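Local coordinates for putative signal recognition particle protein (Chaetomium thermophilum, PDB 5CK5), which binds guanine nucleotides and probably serves as the GTP-binding beta subunit of the signal recognition particle receptor at the endoplasmic reticulum membrane, at residues A[21-26]-A[112-117]; A[28-33]-A[166-171]; A[136-141]-A[157-162]; A[172-177]-A[225-230]. All coordinates share one frame; numbering follows the deposited sequence.

Contact 1: residues A[21-26]-A[112-117]; sequences SVLLIG and LLIDTP
Strands 21-25 and 112-114 run parallel, their axes 4.7 Å apart at closest approach and 25° from exact alignment, joined by Val22 N to Leu112 O, Ile114 N to Val22 O and Leu24 N to Ile114 O. Ile114 works on both neighbours of Val22: its CD1 reaches Ser21 OG at 3.5 Å, while its CG2 meets Leu23 CD1 at 3.7 Å. CG1 lies anti to the carbonyl carbon (chi1 -75°), which spreads the two branches towards these different partners, a task suited to a beta-branched residue. With an alanine at Ile114 both outer methyls are gone, which would probably open a gap beside Ser21 and Leu23. On the other sheet face Leu113 CD2 touches Leu24 CD2 at 4.0 Å, next to helix 32-41. This is the core of a P-loop GTPase: Gly26, with backbone angles that demand glycine, begins the phosphate-binding loop, and Asp115-Thr116-Pro117 leads into Gly118, consistent with the DxxG motif. Past the strand pairing, Thr116 OG1 lies 3.1 Å from Leu24 O and 2.5 Å from a water, a short polar contact. That water also donates to Pro117 O at 2.8 Å and weakly to Gly26 O.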
loop_
_atom_site.group_PDB
_atom_site.type_symbol
_atom_site.label_atom_id
_atom_site.label_comp_id
_atom_site.label_asym_id
_atom_site.label_seq_id
_atom_site.Cartn_x
_atom_site.Cartn_y
_atom_site.Cartn_z
ATOM N N SER A 21 8.854 8.546 -4.706
ATOM C CA SER A 21 8.053 7.500 -5.331
ATOM C C SER A 21 7.061 6.877 -4.337
ATOM O O SER A 21 7.263 6.901 -3.123
ATOM C CB SER A 21 8.958 6.428 -5.964
ATOM O OG SER A 21 9.781 5.756 -5.027
ATOM N N VAL A 22 5.969 6.353 -4.874
ATOM C CA VAL A 22 4.939 5.720 -4.079
ATOM C C VAL A 22 4.911 4.254 -4.399
ATOM O O VAL A 22 4.746 3.879 -5.550
ATOM C CB VAL A 22 3.558 6.320 -4.350
ATOM C CG1 VAL A 22 2.529 5.632 -3.507
ATOM C CG2 VAL A 22 3.566 7.797 -4.060
ATOM N N LEU A 23 5.092 3.425 -3.381
ATOM C CA LEU A 23 5.073 1.991 -3.578
ATOM C C LEU A 23 3.654 1.480 -3.754
ATOM O O LEU A 23 2.790 1.643 -2.893
ATOM C CB LEU A 23 5.750 1.263 -2.426
ATOM C CG LEU A 23 6.358 -0.053 -2.909
ATOM C CD1 LEU A 23 7.231 0.199 -4.123
ATOM C CD2 LEU A 23 7.147 -0.752 -1.806
ATOM N N LEU A 24 3.430 0.899 -4.917
ATOM C CA LEU A 24 2.168 0.319 -5.272
ATOM C C LEU A 24 2.313 -1.172 -5.049
ATOM O O LEU A 24 3.030 -1.862 -5.773
ATOM C CB LEU A 24 1.831 0.640 -6.725
ATOM C CG LEU A 24 0.722 -0.148 -7.392
ATOM C CD1 LEU A 24 -0.562 0.124 -6.656
ATOM C CD2 LEU A 24 0.625 0.242 -8.848
ATOM N N ILE A 25 1.631 -1.675 -4.034
ATOM C CA ILE A 25 1.755 -3.068 -3.687
ATOM C C ILE A 25 0.374 -3.676 -3.568
ATOM O O ILE A 25 -0.602 -2.982 -3.358
ATOM C CB ILE A 25 2.539 -3.223 -2.370
ATOM C CG1 ILE A 25 1.816 -2.531 -1.232
ATOM C CG2 ILE A 25 3.823 -2.521 -2.473
ATOM C CD1 ILE A 25 2.628 -2.415 0.011
ATOM N N GLY A 26 0.293 -4.982 -3.724
ATOM C CA GLY A 26 -0.966 -5.679 -3.605
ATOM C C GLY A 26 -0.832 -7.026 -4.274
ATOM O O GLY A 26 0.133 -7.260 -4.975
ATOM N N LEU A 112 6.604 9.421 -8.731
ATOM C CA LEU A 112 6.640 8.177 -9.493
ATOM C C LEU A 112 5.784 7.106 -8.854
ATOM O O LEU A 112 5.763 6.973 -7.642
ATOM C CB LEU A 112 8.069 7.641 -9.602
ATOM C CG LEU A 112 9.140 8.363 -10.417
ATOM C CD1 LEU A 112 10.490 7.827 -10.014
ATOM C CD2 LEU A 112 8.933 8.200 -11.905
ATOM N N LEU A 113 5.099 6.323 -9.671
ATOM C CA LEU A 113 4.331 5.202 -9.163
ATOM C C LEU A 113 5.060 3.905 -9.475
ATOM O O LEU A 113 5.295 3.573 -10.640
ATOM C CB LEU A 113 2.943 5.175 -9.772
ATOM C CG LEU A 113 2.005 4.247 -9.030
ATOM C CD1 LEU A 113 1.753 4.831 -7.670
ATOM C CD2 LEU A 113 0.736 4.078 -9.814
ATOM N N ILE A 114 5.441 3.183 -8.432
ATOM C CA ILE A 114 6.266 1.992 -8.593
ATOM C C ILE A 114 5.527 0.682 -8.359
ATOM O O ILE A 114 5.025 0.396 -7.270
ATOM C CB ILE A 114 7.512 2.070 -7.690
ATOM C CG1 ILE A 114 8.494 3.052 -8.319
ATOM C CG2 ILE A 114 8.245 0.752 -7.639
ATOM C CD1 ILE A 114 9.716 3.311 -7.497
ATOM N N ASP A 115 5.480 -0.090 -9.436
ATOM C CA ASP A 115 4.807 -1.377 -9.526
ATOM C C ASP A 115 5.596 -2.540 -8.941
ATOM O O ASP A 115 6.814 -2.561 -8.985
ATOM C CB ASP A 115 4.490 -1.654 -10.996
ATOM C CG ASP A 115 3.450 -2.717 -11.184
ATOM O OD1 ASP A 115 3.019 -3.326 -10.193
ATOM O OD2 ASP A 115 3.056 -2.941 -12.340
ATOM N N THR A 116 4.878 -3.512 -8.400
ATOM C CA THR A 116 5.495 -4.678 -7.810
ATOM C C THR A 116 4.909 -5.966 -8.442
ATOM O O THR A 116 3.942 -5.905 -9.195
ATOM C CB THR A 116 5.309 -4.650 -6.277
ATOM O OG1 THR A 116 3.927 -4.794 -5.945
ATOM C CG2 THR A 116 5.831 -3.333 -5.704
ATOM N N PRO A 117 5.528 -7.126 -8.189
ATOM C CA PRO A 117 4.935 -8.419 -8.536
ATOM C C PRO A 117 3.875 -8.841 -7.532
ATOM O O PRO A 117 3.976 -8.479 -6.355
ATOM C CB PRO A 117 6.126 -9.381 -8.488
ATOM C CG PRO A 117 7.323 -8.533 -8.582
ATOM C CD PRO A 117 6.959 -7.268 -7.879
HETATM O O HOH W 1 3.384 -6.665 -4.321
#

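Contact 2: residues A[28-33]-A[166-171]; sequences SGAGKT and IFLLDA. With MG (magnesium ion), chain F; GDP (guanosine-5'-diphosphate), chain E.
Leu168 sets its CD2 methyl against the turn where the loop 28-31 becomes helix 32-41, 3.2 Å from Gly31 O and 3.4 Å from Lys32 CA. With CG anti to the backbone N (chi1 -164°), the leucine leans from the strand towards the loop, and its CG also faces the methyl of Ala30. That methyl lies 3.4 Å from Leu168 O, so close to the strand backbone that a small residue such as alanine suits the place. Lys32 then leads from this apolar support to the nucleotide. Its CB stands near O3B and O1B of GDP; CG touches both Leu168 CD2 and O3B, which lie in different directions from it; CD runs by Gly26 O, and CE comes up to Thr116 O. Bends at chi3 and chi4 curl the chain back, and NZ ends 2.9 Å from GDP O3B. Gly26 and residues 28-33 belong to the Walker A P-loop: Gly29 N donates to O2B at 2.6 Å, while O3B also receives Ala30 N and Lys32 N. Were a methionine to replace Lys32, O3B would probably lose its ammonium partner, leaving its negative charge less well balanced. Gly31 leaves room for the guanine base, whose C8 would crowd a CB there. Thr33 OG1 and GDP O1B each bind magnesium at 2.0 Å. At the strand's end Asp170 OD2 forms a salt bridge with Lys220, which also takes Gly29 O as acceptor and bonds GDP.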
loop_
_atom_site.group_PDB
_atom_site.type_symbol
_atom_site.label_atom_id
_atom_site.label_comp_id
_atom_site.label_asym_id
_atom_site.label_seq_id
_atom_site.Cartn_x
_atom_site.Cartn_y
_atom_site.Cartn_z
ATOM N N SER A 28 -1.701 -10.539 -6.687
ATOM C CA SER A 28 -1.904 -10.711 -8.115
ATOM C C SER A 28 -3.355 -10.351 -8.441
ATOM O O SER A 28 -4.252 -10.619 -7.643
ATOM C CB SER A 28 -1.599 -12.149 -8.549
ATOM O OG SER A 28 -0.243 -12.492 -8.326
ATOM N N GLY A 29 -3.586 -9.691 -9.569
ATOM C CA GLY A 29 -4.948 -9.490 -10.030
ATOM C C GLY A 29 -5.722 -8.331 -9.427
ATOM O O GLY A 29 -6.944 -8.282 -9.532
ATOM N N ALA A 30 -5.022 -7.435 -8.747
ATOM C CA ALA A 30 -5.647 -6.277 -8.119
ATOM C C ALA A 30 -5.854 -5.176 -9.133
ATOM O O ALA A 30 -6.789 -4.399 -9.042
ATOM C CB ALA A 30 -4.808 -5.785 -6.993
ATOM N N GLY A 31 -4.940 -5.112 -10.092
ATOM C CA GLY A 31 -4.964 -4.091 -11.110
ATOM C C GLY A 31 -3.759 -3.203 -10.929
ATOM O O GLY A 31 -3.841 -2.011 -11.185
ATOM N N LYS A 32 -2.652 -3.760 -10.447
ATOM C CA LYS A 32 -1.494 -2.937 -10.131
ATOM C C LYS A 32 -0.961 -2.422 -11.422
ATOM O O LYS A 32 -0.868 -1.221 -11.634
ATOM C CB LYS A 32 -0.403 -3.720 -9.386
ATOM C CG LYS A 32 -0.867 -4.464 -8.174
ATOM C CD LYS A 32 0.260 -4.748 -7.246
ATOM C CE LYS A 32 1.232 -5.737 -7.809
ATOM N NZ LYS A 32 0.603 -6.936 -8.414
ATOM N N THR A 33 -0.641 -3.378 -12.284
ATOM C CA THR A 33 -0.095 -3.158 -13.609
ATOM C C THR A 33 -1.036 -2.303 -14.471
ATOM O O THR A 33 -0.591 -1.462 -15.225
ATOM C CB THR A 33 0.174 -4.516 -14.293
ATOM O OG1 THR A 33 0.756 -5.442 -13.356
ATOM C CG2 THR A 33 1.060 -4.349 -15.517
ATOM N N ILE A 166 0.752 2.762 -1.862
ATOM C CA ILE A 166 -0.617 2.490 -2.289
ATOM C C ILE A 166 -0.907 1.006 -2.225
ATOM O O ILE A 166 -0.353 0.255 -3.007
ATOM C CB ILE A 166 -0.906 2.961 -3.728
ATOM C CG1 ILE A 166 -0.841 4.478 -3.828
ATOM C CG2 ILE A 166 -2.292 2.526 -4.163
ATOM C CD1 ILE A 166 -1.078 4.999 -5.225
ATOM N N PHE A 167 -1.793 0.584 -1.317
ATOM C CA PHE A 167 -2.207 -0.816 -1.275
ATOM C C PHE A 167 -3.503 -1.096 -2.060
ATOM O O PHE A 167 -4.610 -0.874 -1.598
ATOM C CB PHE A 167 -2.362 -1.306 0.171
ATOM C CG PHE A 167 -2.471 -2.804 0.279
ATOM C CD1 PHE A 167 -1.356 -3.613 0.093
ATOM C CD2 PHE A 167 -3.701 -3.410 0.502
ATOM C CE1 PHE A 167 -1.458 -5.001 0.160
ATOM C CE2 PHE A 167 -3.813 -4.791 0.565
ATOM C CZ PHE A 167 -2.684 -5.587 0.391
ATOM N N LEU A 168 -3.315 -1.688 -3.230
ATOM C CA LEU A 168 -4.361 -1.958 -4.197
ATOM C C LEU A 168 -4.932 -3.353 -4.052
ATOM O O LEU A 168 -4.195 -4.317 -3.966
ATOM C CB LEU A 168 -3.781 -1.786 -5.601
ATOM C CG LEU A 168 -4.673 -1.649 -6.828
ATOM C CD1 LEU A 168 -5.628 -0.464 -6.726
ATOM C CD2 LEU A 168 -3.770 -1.466 -8.001
ATOM N N LEU A 169 -6.252 -3.471 -4.049
ATOM C CA LEU A 169 -6.881 -4.785 -4.026
ATOM C C LEU A 169 -8.116 -4.828 -4.912
ATOM O O LEU A 169 -8.721 -3.809 -5.209
ATOM C CB LEU A 169 -7.251 -5.198 -2.606
ATOM C CG LEU A 169 -8.228 -4.339 -1.824
ATOM C CD1 LEU A 169 -9.635 -4.867 -2.007
ATOM C CD2 LEU A 169 -7.830 -4.322 -0.361
ATOM N N ASP A 170 -8.489 -6.024 -5.326
ATOM C CA ASP A 170 -9.674 -6.190 -6.128
ATOM C C ASP A 170 -10.881 -6.288 -5.198
ATOM O O ASP A 170 -11.012 -7.245 -4.442
ATOM C CB ASP A 170 -9.532 -7.422 -7.004
ATOM C CG ASP A 170 -10.625 -7.540 -8.000
ATOM O OD1 ASP A 170 -11.670 -6.908 -7.788
ATOM O OD2 ASP A 170 -10.434 -8.247 -9.010
ATOM N N ALA A 171 -11.748 -5.284 -5.251
ATOM C CA ALA A 171 -12.905 -5.206 -4.367
ATOM C C ALA A 171 -14.033 -6.149 -4.781
ATOM O O ALA A 171 -14.905 -6.454 -3.985
ATOM C CB ALA A 171 -13.402 -3.804 -4.303
HETATM MG MG MG F . 1.343 -7.039 -12.355
HETATM P PB GDP E . -1.819 -7.323 -11.169
HETATM O O1B GDP E . -0.557 -6.778 -11.784
HETATM O O2B GDP E . -1.786 -8.818 -11.158
HETATM O O3B GDP E . -1.987 -6.877 -9.762
HETATM O O3A GDP E . -3.180 -6.867 -11.879
HETATM P PA GDP E . -3.414 -6.648 -13.439
HETATM O O1A GDP E . -3.414 -5.196 -13.759
HETATM O O2A GDP E . -2.458 -7.428 -14.294
HETATM O "O5'" GDP E . -4.802 -7.385 -13.631
HETATM C "C5'" GDP E . -5.991 -7.146 -12.918
HETATM C "C4'" GDP E . -7.072 -7.596 -13.882
HETATM O "O4'" GDP E . -8.217 -6.846 -13.523
HETATM C "C3'" GDP E . -6.684 -7.199 -15.310
HETATM O "O3'" GDP E . -7.169 -8.063 -16.358
HETATM C "C2'" GDP E . -7.322 -5.852 -15.492
HETATM O "O2'" GDP E . -7.716 -5.682 -16.849
HETATM C "C1'" GDP E . -8.521 -5.932 -14.572
HETATM N N9 GDP E . -8.725 -4.590 -14.031
HETATM C C8 GDP E . -7.794 -3.704 -13.661
HETATM N N7 GDP E . -8.386 -2.576 -13.214
HETATM C C5 GDP E . -9.717 -2.745 -13.302
HETATM C C6 GDP E . -10.938 -1.973 -13.018
HETATM O O6 GDP E . -10.901 -0.825 -12.555
HETATM N N1 GDP E . -12.103 -2.545 -13.272
HETATM C C2 GDP E . -12.211 -3.782 -13.759
HETATM N N2 GDP E . -13.429 -4.310 -13.988
HETATM N N3 GDP E . -11.153 -4.546 -14.042
HETATM C C4 GDP E . -9.916 -4.082 -13.840
#

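Contact 3: residues A[136-141]-A[157-162]; sequences SLTIIP and PYKSKL
Ser160 O is held twice by strand 136-139: Leu137 N donates to it at 2.8 Å with an N-H...O angle of 164°, and Ser136 CA offers a C-H...O contact at 3.2 Å. The return bond, from Ser160 N to Leu137 O, is bent and weak, though Lys159 CA supports the same oxygen with a second C-H...O contact. Further along, Tyr158 N reaches Ile139 O in the carbonyl plane. These are antiparallel partners, the connection between them only partly modelled, and they bring a short antiparallel strand against the start of the long strand 158-170 in an otherwise largely parallel GTPase sheet, away from the nucleotide. Leu137 turns inward onto Leu23 and Ile114, as befits a buried aliphatic residue. On the outer face, with Ser136 and Thr138, a bend of Lys159 at chi2 (-74°) lays its CD 3.1 Å from Ser136 OG, and a second at chi4 brings NZ near Thr138 OG1. The solvent-facing lysine thus lays its methylenes across two small hydroxyl residues. Ile139 CG2 packs on Tyr158 CB at 3.6 Å, and Ile139 O lies at the edge of the tyrosine ring. Pro141 CG lies oblique to that ring, 3.5 Å from Tyr158 CE1, the two side chains crossing at about a right angle.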
loop_
_atom_site.group_PDB
_atom_site.type_symbol
_atom_site.label_atom_id
_atom_site.label_comp_id
_atom_site.label_asym_id
_atom_site.label_seq_id
_atom_site.Cartn_x
_atom_site.Cartn_y
_atom_site.Cartn_z
ATOM N N SER A 136 14.910 4.504 0.393
ATOM C CA SER A 136 15.141 5.113 -0.909
ATOM C C SER A 136 15.162 4.000 -1.935
ATOM O O SER A 136 15.739 2.943 -1.694
ATOM C CB SER A 136 16.444 5.911 -0.951
ATOM O OG SER A 136 17.559 5.061 -0.806
ATOM N N LEU A 137 14.543 4.247 -3.080
ATOM C CA LEU A 137 14.422 3.237 -4.116
ATOM C C LEU A 137 15.344 3.507 -5.271
ATOM O O LEU A 137 15.459 4.634 -5.747
ATOM C CB LEU A 137 12.984 3.148 -4.627
ATOM C CG LEU A 137 12.041 2.392 -3.695
ATOM C CD1 LEU A 137 10.608 2.457 -4.186
ATOM C CD2 LEU A 137 12.510 0.951 -3.550
ATOM N N THR A 138 16.032 2.456 -5.688
ATOM C CA THR A 138 16.961 2.545 -6.789
ATOM C C THR A 138 16.226 2.257 -8.090
ATOM O O THR A 138 15.725 1.150 -8.304
ATOM C CB THR A 138 18.091 1.555 -6.597
ATOM O OG1 THR A 138 18.635 1.710 -5.280
ATOM C CG2 THR A 138 19.157 1.759 -7.652
ATOM N N ILE A 139 16.225 3.235 -8.985
ATOM C CA ILE A 139 15.417 3.170 -10.194
ATOM C C ILE A 139 16.257 3.235 -11.487
ATOM O O ILE A 139 17.260 3.939 -11.519
ATOM C CB ILE A 139 14.386 4.313 -10.182
ATOM C CG1 ILE A 139 14.030 4.693 -11.612
ATOM C CG2 ILE A 139 14.916 5.513 -9.351
ATOM C CD1 ILE A 139 14.113 6.115 -11.922
ATOM N N ILE A 140 15.829 2.563 -12.563
ATOM C CA ILE A 140 16.568 2.588 -13.831
ATOM C C ILE A 140 15.675 3.120 -14.958
ATOM O O ILE A 140 14.836 2.394 -15.484
ATOM C CB ILE A 140 17.042 1.175 -14.232
ATOM C CG1 ILE A 140 17.835 0.503 -13.105
ATOM C CG2 ILE A 140 17.778 1.213 -15.572
ATOM C CD1 ILE A 140 18.286 -0.920 -13.425
ATOM N N PRO A 141 15.875 4.384 -15.357
ATOM C CA PRO A 141 14.986 5.062 -16.312
ATOM C C PRO A 141 15.095 4.548 -17.740
ATOM O O PRO A 141 16.086 3.913 -18.089
ATOM C CB PRO A 141 15.431 6.529 -16.235
ATOM C CG PRO A 141 16.339 6.613 -15.044
ATOM C CD PRO A 141 16.951 5.269 -14.894
ATOM N N PRO A 157 22.041 4.761 -12.415
ATOM C CA PRO A 157 21.129 4.494 -11.294
ATOM C C PRO A 157 20.726 5.760 -10.533
ATOM O O PRO A 157 21.563 6.643 -10.336
ATOM C CB PRO A 157 21.954 3.568 -10.400
ATOM C CG PRO A 157 23.380 3.952 -10.687
ATOM C CD PRO A 157 23.412 4.293 -12.147
ATOM N N TYR A 158 19.462 5.840 -10.118
ATOM C CA TYR A 158 18.978 6.926 -9.260
ATOM C C TYR A 158 18.544 6.451 -7.877
ATOM O O TYR A 158 18.494 5.259 -7.607
ATOM C CB TYR A 158 17.800 7.653 -9.919
ATOM C CG TYR A 158 18.153 8.433 -11.169
ATOM C CD1 TYR A 158 18.458 7.785 -12.359
ATOM C CD2 TYR A 158 18.183 9.822 -11.157
ATOM C CE1 TYR A 158 18.781 8.497 -13.497
ATOM C CE2 TYR A 158 18.504 10.541 -12.293
ATOM C CZ TYR A 158 18.801 9.872 -13.458
ATOM O OH TYR A 158 19.125 10.579 -14.589
ATOM N N LYS A 159 18.184 7.402 -7.023
ATOM C CA LYS A 159 17.539 7.119 -5.745
ATOM C C LYS A 159 16.290 7.960 -5.668
ATOM O O LYS A 159 16.267 9.091 -6.154
ATOM C CB LYS A 159 18.418 7.409 -4.523
ATOM C CG LYS A 159 19.537 6.431 -4.193
ATOM C CD LYS A 159 18.963 5.135 -3.592
ATOM C CE LYS A 159 20.025 4.310 -2.843
ATOM N NZ LYS A 159 21.141 3.799 -3.688
ATOM N N SER A 160 15.244 7.370 -5.098
ATOM C CA SER A 160 13.953 8.016 -4.976
ATOM C C SER A 160 13.451 7.869 -3.540
ATOM O O SER A 160 13.316 6.763 -3.019
ATOM C CB SER A 160 12.979 7.415 -5.987
ATOM O OG SER A 160 11.967 8.335 -6.336
ATOM N N LYS A 161 13.213 8.994 -2.885
ATOM C CA LYS A 161 12.689 8.977 -1.527
ATOM C C LYS A 161 11.321 8.308 -1.462
ATOM O O LYS A 161 10.386 8.753 -2.102
ATOM C CB LYS A 161 12.636 10.412 -0.998
ATOM C CG LYS A 161 14.033 10.943 -0.745
ATOM C CD LYS A 161 14.050 12.329 -0.129
ATOM C CE LYS A 161 15.310 12.524 0.737
ATOM N NZ LYS A 161 15.375 13.827 1.474
ATOM N N LEU A 162 11.202 7.233 -0.693
ATOM C CA LEU A 162 9.912 6.594 -0.552
ATOM C C LEU A 162 9.118 7.438 0.426
ATOM O O LEU A 162 9.523 7.610 1.569
ATOM C CB LEU A 162 10.068 5.151 -0.077
ATOM C CG LEU A 162 8.780 4.382 0.177
ATOM C CD1 LEU A 162 7.918 4.314 -1.056
ATOM C CD2 LEU A 162 9.141 3.000 0.633
#

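Contact 4: residues A[172-177]-A[225-230]; sequences AALADS and TAVPAS
The flat group met by Ala175 is the peptide that follows Thr225: the methyl sits off its oxygen end, CB 3.6 Å from Thr225 O. The contact joins two loops of the P-loop GTPase fold, the turn leaving strand 158-170 and the segment that follows the guanine-nucleotide-binding Asn219, Lys220 and Asp222 and leads into helix 229-248. Residues 172-175 coil into a single helix-like turn, tightened by Ala175 N to Ala172 O at 3.0 Å, and Asp170 OD1 holds its first residue by accepting from Ala172 N. The other loop comes so near that Ala172 CA and Ala226 CA are 3.8 Å apart, and the small residues on both sides let the backbones approach this closely. Thr225 adds its CG2 methyl, 4.2 Å from Ala172 CB. Val227, just before helix 229-248, supplies the buried hydrophobic side chain. Its CG2, anti to the carbonyl carbon, is directed at the turn and meets Leu174 CB at 4.3 Å, with Val232 of that helix close to both residues. The same Val227 methyl makes its tightest contact with Ala175, CG2 to CB at 3.5 Å.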
loop_
_atom_site.group_PDB
_atom_site.type_symbol
_atom_site.label_atom_id
_atom_site.label_comp_id
_atom_site.label_asym_id
_atom_site.label_seq_id
_atom_site.Cartn_x
_atom_site.Cartn_y
_atom_site.Cartn_z
ATOM N N ALA A 172 -14.033 -6.580 -6.037
ATOM C CA ALA A 172 -15.034 -7.527 -6.521
ATOM C C ALA A 172 -14.769 -8.933 -6.023
ATOM O O ALA A 172 -15.677 -9.606 -5.552
ATOM C CB ALA A 172 -15.067 -7.525 -8.036
ATOM N N ALA A 173 -13.518 -9.366 -6.128
ATOM C CA ALA A 173 -13.102 -10.686 -5.671
ATOM C C ALA A 173 -13.287 -10.817 -4.163
ATOM O O ALA A 173 -13.429 -11.911 -3.623
ATOM C CB ALA A 173 -11.676 -10.947 -6.055
ATOM N N LEU A 174 -13.266 -9.682 -3.487
ATOM C CA LEU A 174 -13.399 -9.645 -2.050
ATOM C C LEU A 174 -14.799 -10.073 -1.618
ATOM O O LEU A 174 -15.010 -10.548 -0.508
ATOM C CB LEU A 174 -13.079 -8.238 -1.572
ATOM C CG LEU A 174 -12.425 -7.979 -0.222
ATOM C CD1 LEU A 174 -13.078 -6.778 0.428
ATOM C CD2 LEU A 174 -12.466 -9.195 0.680
ATOM N N ALA A 175 -15.749 -9.941 -2.531
ATOM C CA ALA A 175 -17.156 -10.150 -2.220
ATOM C C ALA A 175 -17.529 -11.618 -2.091
ATOM O O ALA A 175 -18.635 -11.951 -1.653
ATOM C CB ALA A 175 -18.022 -9.497 -3.289
ATOM N N ASP A 176 -16.624 -12.497 -2.492
ATOM C CA ASP A 176 -16.961 -13.902 -2.513
ATOM C C ASP A 176 -17.239 -14.410 -1.125
ATOM O O ASP A 176 -16.567 -14.051 -0.167
ATOM C CB ASP A 176 -15.875 -14.735 -3.163
ATOM C CG ASP A 176 -16.443 -15.952 -3.840
ATOM O OD1 ASP A 176 -16.542 -17.010 -3.187
ATOM O OD2 ASP A 176 -16.837 -15.836 -5.019
ATOM N N SER A 177 -18.259 -15.244 -1.037
ATOM C CA SER A 177 -18.779 -15.687 0.234
ATOM C C SER A 177 -17.761 -16.528 0.993
ATOM O O SER A 177 -17.674 -16.428 2.215
ATOM C CB SER A 177 -20.066 -16.477 0.020
ATOM O OG SER A 177 -19.780 -17.741 -0.543
ATOM N N THR A 225 -20.841 -5.998 -8.640
ATOM C CA THR A 225 -20.573 -6.907 -7.534
ATOM C C THR A 225 -19.474 -6.435 -6.577
ATOM O O THR A 225 -19.264 -7.035 -5.526
ATOM C CB THR A 225 -20.208 -8.297 -8.077
ATOM O OG1 THR A 225 -19.799 -9.147 -7.001
ATOM C CG2 THR A 225 -19.094 -8.192 -9.094
ATOM N N ALA A 226 -18.783 -5.361 -6.942
ATOM C CA ALA A 226 -17.693 -4.823 -6.137
ATOM C C ALA A 226 -18.162 -4.274 -4.784
ATOM O O ALA A 226 -19.140 -3.539 -4.696
ATOM C CB ALA A 226 -16.962 -3.753 -6.905
ATOM N N VAL A 227 -17.424 -4.636 -3.738
ATOM C CA VAL A 227 -17.659 -4.189 -2.365
ATOM C C VAL A 227 -17.329 -2.697 -2.171
ATOM O O VAL A 227 -16.221 -2.254 -2.465
ATOM C CB VAL A 227 -16.799 -5.047 -1.390
ATOM C CG1 VAL A 227 -17.127 -4.753 0.053
ATOM C CG2 VAL A 227 -17.006 -6.508 -1.667
ATOM N N PRO A 228 -18.284 -1.918 -1.638
ATOM C CA PRO A 228 -18.079 -0.482 -1.433
ATOM C C PRO A 228 -16.995 -0.222 -0.399
ATOM O O PRO A 228 -16.716 -1.084 0.418
ATOM C CB PRO A 228 -19.447 0.006 -0.960
ATOM C CG PRO A 228 -20.067 -1.172 -0.352
ATOM C CD PRO A 228 -19.603 -2.348 -1.151
ATOM N N ALA A 229 -16.392 0.957 -0.452
ATOM C CA ALA A 229 -15.181 1.219 0.285
ATOM C C ALA A 229 -15.374 1.106 1.785
ATOM O O ALA A 229 -14.445 0.730 2.499
ATOM C CB ALA A 229 -14.652 2.591 -0.067
ATOM N N SER A 230 -16.577 1.405 2.266
ATOM C CA SER A 230 -16.845 1.383 3.704
ATOM C C SER A 230 -16.913 -0.023 4.298
ATOM O O SER A 230 -16.616 -0.227 5.483
ATOM C CB SER A 230 -18.126 2.135 4.007
ATOM O OG SER A 230 -18.281 2.261 5.408
#

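In the fold
From the N terminus, strand 21-25 leads into the P-loop and helix 32-41. Contact 1 closes the first long loop when the chain returns at strand 112-114. Contact 2 opens within that loop, at 28-33, and closes only at 166-171, so the two cross; strands 21-25 and 158-170 are sheet neighbours, linking them directly. Contact 3 is nested inside contact 2: it pairs 136-139 with the beginning of the same long strand whose end packs against the P-loop, about 23 Å away between contact centres. Contact 4 follows in series, tying the turn after that strand to the entrance of helix 229-248, with a probable hydrogen bond from Val227 N to Ala171 O joining it to contact 2.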